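Local coordinates for protein domain of Unknown Function with an Immunoglobulin-like Beta-sandwich Fold (Bacteroides vulgatus ATCC 8482, PDB 3D33) that is of unknown function but folds as an immunoglobulin-like beta-sandwich of the DUF3244 family, at residues E88-I93 with H100-F105; V12-R17 with C29-F34. One frame throughout, in Å; residues are numbered along the deposited sequence.

Contact 1 of 2, residues E88-I93 with H100-F105; sequences EYKLEI and HLTGYF
The ring of Phe105 takes CB of Tyr89 over one face, toward the rim, in a CH-pi contact with Tyr89 CB 3.6 Å from Phe105 CZ, while CB of Leu91 stands near the ring plane at the edge. Phe105 CG sits between the backbone N and the carbonyl carbon (chi1 69°), and the far end of its ring comes nearer the neighbouring strand. The Tyr89 ring is slid away from it, planes 25° apart with little overlap, and its hydroxyl is hydrogen-bonded to Pro85 O. On the other face of the sheet the Lys90 chain runs alongside the Tyr104 ring in the same direction: Lys90 CB comes within 3.6 Å of Tyr104 CE2, and Lys90 CD lies 3.7 Å from Tyr104 OH. Six backbone hydrogen bonds close this antiparallel hairpin, Leu91 N to Gly103 O (2.7 Å) among the shortest. An alanine in place of Phe105 would probably leave CB of Tyr89 without its aromatic cover and open a gap beside Leu91. Leu91, Ile93, Leu101 and Phe105, with the ring of Tyr89, thus make a largely apolar face turned to the sandwich core, whereas Lys90, Glu92, Thr102 and Tyr104 give the other face a more polar, partly solvent-exposed character.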
# COMPACT_ATOMS: atom_id res chain seq x y z
N GLU A 88 4.94 -11.13 8.32
CA GLU A 88 5.24 -9.77 7.89
C GLU A 88 5.12 -9.69 6.39
O GLU A 88 5.49 -10.63 5.67
CB GLU A 88 6.65 -9.33 8.30
CG GLU A 88 6.93 -7.88 7.96
CD GLU A 88 8.25 -7.41 8.50
OE1 GLU A 88 9.21 -8.20 8.43
OE2 GLU A 88 8.33 -6.28 9.00
N TYR A 89 4.60 -8.54 5.94
CA TYR A 89 4.36 -8.26 4.53
C TYR A 89 5.05 -6.98 4.10
O TYR A 89 5.11 -6.02 4.87
CB TYR A 89 2.85 -8.11 4.26
CG TYR A 89 2.15 -9.42 4.47
CD1 TYR A 89 2.07 -10.34 3.44
CD2 TYR A 89 1.68 -9.80 5.73
CE1 TYR A 89 1.51 -11.58 3.65
CE2 TYR A 89 1.08 -11.04 5.95
CZ TYR A 89 1.01 -11.94 4.89
OH TYR A 89 0.46 -13.20 5.09
N LYS A 90 5.54 -6.98 2.87
CA LYS A 90 6.03 -5.75 2.19
C LYS A 90 4.89 -5.18 1.36
O LYS A 90 4.25 -5.90 0.59
CB LYS A 90 7.20 -6.09 1.26
CG LYS A 90 7.74 -4.91 0.50
CD LYS A 90 8.97 -5.21 -0.33
CE LYS A 90 8.67 -6.21 -1.45
NZ LYS A 90 9.85 -6.49 -2.36
N LEU A 91 4.67 -3.88 1.54
CA LEU A 91 3.70 -3.12 0.79
C LEU A 91 4.40 -2.16 -0.16
O LEU A 91 5.26 -1.38 0.25
CB LEU A 91 2.84 -2.33 1.76
CG LEU A 91 1.86 -1.33 1.18
CD1 LEU A 91 0.80 -2.03 0.38
CD2 LEU A 91 1.21 -0.44 2.28
N GLU A 92 4.08 -2.26 -1.43
CA GLU A 92 4.66 -1.36 -2.43
C GLU A 92 3.56 -0.67 -3.17
O GLU A 92 2.59 -1.31 -3.60
CB GLU A 92 5.46 -2.13 -3.46
CG GLU A 92 6.61 -2.89 -2.97
CD GLU A 92 7.19 -3.69 -4.14
OE1 GLU A 92 7.96 -3.09 -4.93
OE2 GLU A 92 6.78 -4.85 -4.34
N ILE A 93 3.73 0.64 -3.35
CA ILE A 93 2.83 1.45 -4.14
C ILE A 93 3.69 2.07 -5.22
O ILE A 93 4.67 2.76 -4.91
CB ILE A 93 2.21 2.55 -3.27
CG1 ILE A 93 1.50 1.88 -2.06
CG2 ILE A 93 1.21 3.34 -4.03
CD1 ILE A 93 2.04 2.36 -0.80
N HIS A 100 7.49 5.33 -6.35
CA HIS A 100 7.70 4.03 -5.73
C HIS A 100 7.89 4.20 -4.25
O HIS A 100 8.88 4.78 -3.82
CB HIS A 100 8.93 3.33 -6.32
CG HIS A 100 9.11 1.92 -5.87
ND1 HIS A 100 9.29 0.87 -6.76
CD2 HIS A 100 9.15 1.36 -4.63
CE1 HIS A 100 9.40 -0.26 -6.09
NE2 HIS A 100 9.32 0.01 -4.80
N LEU A 101 6.92 3.71 -3.49
CA LEU A 101 6.92 3.80 -2.05
C LEU A 101 6.80 2.40 -1.48
O LEU A 101 6.07 1.56 -2.03
CB LEU A 101 5.72 4.64 -1.56
CG LEU A 101 5.67 6.09 -1.98
CD1 LEU A 101 4.27 6.69 -1.70
CD2 LEU A 101 6.78 6.84 -1.24
N THR A 102 7.51 2.17 -0.39
CA THR A 102 7.52 0.85 0.25
C THR A 102 7.33 0.99 1.75
O THR A 102 7.93 1.88 2.39
CB THR A 102 8.87 0.14 0.02
OG1 THR A 102 9.21 0.18 -1.39
CG2 THR A 102 8.84 -1.29 0.55
N GLY A 103 6.53 0.08 2.30
CA GLY A 103 6.37 -0.06 3.74
C GLY A 103 6.21 -1.51 4.11
O GLY A 103 6.15 -2.43 3.24
N TYR A 104 6.16 -1.75 5.41
CA TYR A 104 6.07 -3.10 5.93
C TYR A 104 5.05 -3.13 7.05
O TYR A 104 4.90 -2.16 7.82
CB TYR A 104 7.44 -3.57 6.46
CG TYR A 104 8.47 -3.67 5.38
CD1 TYR A 104 9.22 -2.57 5.01
CD2 TYR A 104 8.68 -4.87 4.71
CE1 TYR A 104 10.14 -2.65 3.98
CE2 TYR A 104 9.61 -4.96 3.70
CZ TYR A 104 10.34 -3.86 3.34
OH TYR A 104 11.27 -3.95 2.31
N PHE A 105 4.34 -4.23 7.13
CA PHE A 105 3.40 -4.41 8.22
C PHE A 105 3.31 -5.89 8.57
O PHE A 105 3.63 -6.74 7.75
CB PHE A 105 2.02 -3.82 7.88
CG PHE A 105 1.28 -4.58 6.81
CD1 PHE A 105 0.46 -5.64 7.16
CD2 PHE A 105 1.45 -4.26 5.46
CE1 PHE A 105 -0.21 -6.36 6.18
CE2 PHE A 105 0.77 -4.95 4.48
CZ PHE A 105 -0.05 -6.03 4.85

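Contact 2 of 2, residues V12-R17 with C29-F34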
# COMPACT_ATOMS: atom_id res chain seq x y z
N VAL A 12 1.38 2.88 8.72
CA VAL A 12 2.33 2.07 7.96
C VAL A 12 3.25 3.07 7.24
O VAL A 12 2.88 3.69 6.24
CB VAL A 12 1.64 1.08 7.00
CG1 VAL A 12 2.69 0.22 6.27
CG2 VAL A 12 0.67 0.17 7.78
N GLU A 13 4.43 3.27 7.80
CA GLU A 13 5.35 4.26 7.29
C GLU A 13 5.81 3.90 5.89
O GLU A 13 6.16 2.76 5.63
CB GLU A 13 6.56 4.42 8.21
CG GLU A 13 7.60 5.38 7.66
CD GLU A 13 8.62 5.82 8.69
OE1 GLU A 13 8.85 5.08 9.67
OE2 GLU A 13 9.21 6.91 8.49
N LEU A 14 5.83 4.88 4.99
CA LEU A 14 6.27 4.64 3.63
C LEU A 14 7.55 5.40 3.34
O LEU A 14 7.67 6.55 3.72
CB LEU A 14 5.19 5.10 2.65
CG LEU A 14 3.82 4.42 2.76
CD1 LEU A 14 2.79 5.03 1.81
CD2 LEU A 14 3.94 2.91 2.54
N ASP A 15 8.47 4.74 2.64
CA ASP A 15 9.73 5.36 2.18
C ASP A 15 9.86 5.22 0.67
O ASP A 15 9.38 4.27 0.09
CB ASP A 15 10.91 4.69 2.87
CG ASP A 15 10.94 4.97 4.34
OD1 ASP A 15 11.18 6.15 4.69
OD2 ASP A 15 10.71 4.04 5.13
N GLY A 16 10.44 6.23 0.03
CA GLY A 16 10.66 6.17 -1.39
C GLY A 16 10.62 7.53 -2.01
O GLY A 16 11.03 8.53 -1.40
N ARG A 17 10.15 7.56 -3.24
CA ARG A 17 10.15 8.76 -4.04
C ARG A 17 8.80 8.81 -4.73
O ARG A 17 8.36 7.82 -5.29
CB ARG A 17 11.30 8.66 -5.05
CG ARG A 17 11.50 9.84 -5.89
CD ARG A 17 12.78 9.69 -6.67
NE ARG A 17 12.80 10.62 -7.78
CZ ARG A 17 13.79 10.74 -8.65
NH1 ARG A 17 14.89 10.01 -8.53
NH2 ARG A 17 13.69 11.62 -9.64
N CYS A 29 4.62 13.85 1.41
CA CYS A 29 4.15 12.81 0.49
C CYS A 29 2.63 12.72 0.52
O CYS A 29 2.04 12.68 1.61
CB CYS A 29 4.75 11.47 0.92
SG CYS A 29 4.34 10.11 -0.14
N PRO A 30 1.98 12.72 -0.66
CA PRO A 30 0.52 12.61 -0.66
C PRO A 30 -0.09 11.26 -0.29
O PRO A 30 -1.31 11.19 -0.03
CB PRO A 30 0.16 12.91 -2.12
CG PRO A 30 1.32 12.47 -2.90
CD PRO A 30 2.50 12.85 -2.03
N ILE A 31 0.73 10.20 -0.28
CA ILE A 31 0.25 8.85 -0.01
C ILE A 31 0.50 8.49 1.46
O ILE A 31 1.61 8.62 1.93
CB ILE A 31 0.96 7.78 -0.88
CG1 ILE A 31 1.04 8.19 -2.36
CG2 ILE A 31 0.27 6.41 -0.68
CD1 ILE A 31 -0.28 8.25 -3.02
N THR A 32 -0.55 8.08 2.17
CA THR A 32 -0.40 7.55 3.54
C THR A 32 -1.23 6.27 3.66
O THR A 32 -2.20 6.06 2.93
CB THR A 32 -0.83 8.58 4.59
OG1 THR A 32 -2.18 8.94 4.36
CG2 THR A 32 0.02 9.85 4.52
N VAL A 33 -0.79 5.38 4.54
CA VAL A 33 -1.42 4.10 4.76
C VAL A 33 -1.54 3.86 6.28
O VAL A 33 -0.62 4.23 7.06
CB VAL A 33 -0.62 2.96 4.10
CG1 VAL A 33 -1.18 1.61 4.51
CG2 VAL A 33 -0.59 3.13 2.57
N PHE A 34 -2.67 3.29 6.70
CA PHE A 34 -2.84 2.82 8.10
C PHE A 34 -3.60 1.52 8.12
O PHE A 34 -4.27 1.17 7.15
CB PHE A 34 -3.52 3.87 9.01
CG PHE A 34 -4.89 4.30 8.56
CD1 PHE A 34 -6.00 3.58 8.91
CD2 PHE A 34 -5.06 5.45 7.78
CE1 PHE A 34 -7.28 3.98 8.50
CE2 PHE A 34 -6.33 5.86 7.38
CZ PHE A 34 -7.43 5.13 7.74
O HOH W 1 1.65 6.19 5.86
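Val12 and Leu14 bring the segment that follows strand 10-11 against Val33 and Ile31 of strand 31-36, at one border of the immunoglobulin-like beta-sandwich. The apolar contacts come first. CB of Val12 lies 3.8 Å from CG1 of Val33, the two branched side chains crossing obliquely; beta-branched, both hold their methyls close to their own backbone, which suits the short span between Val12 and strand 31-36. Leu14 reaches further: its CG is anti to the carbonyl carbon (chi1 -60°), and the Leu14 CD1 methyl touches Ile31 CG2 at 3.8 Å and Val33 CG2 at 4.0 Å. A longer side chain suits this place because the backbones have spread, with the CA atoms of Leu14 and Thr32 7.3 Å apart. Leu14 also touches Ile93 and Val33 touches Leu91, both on the opposing sheet, so the cluster continues into the core. Of the polar interactions, one direct hydrogen bond crosses, from Val12 N to Val33 O (2.9 Å), its donor above the carbonyl plane. Beyond it, where the two backbones diverge, a water bridges them, donating to Val12 O at 2.8 Å and accepting from Val33 N at 2.9 Å.

In the fold
Contact 1 lies within one sheet of the sandwich; contact 2, its centre about 9 Å from that of contact 1, joins strand 31-36 of the other sheet to a segment that passes over to the first. After leaving Val33, segment 12-17 turns to strand 100-107, where His100 N lies 2.8 Å from Arg17 O and Thr102 N 2.9 Å from Asp15 O, both probable hydrogen bonds. These give the edge strand of the hairpin a further backbone neighbour, and Val12 CG1 packs on the same strand's backbone, 3.6 Å from Tyr104 O. Between the sheets, Leu101 CD1 packs on Ile31 CB at 3.6 Å, and through this pair the apolar face of contact 1 shares its core with contact 2.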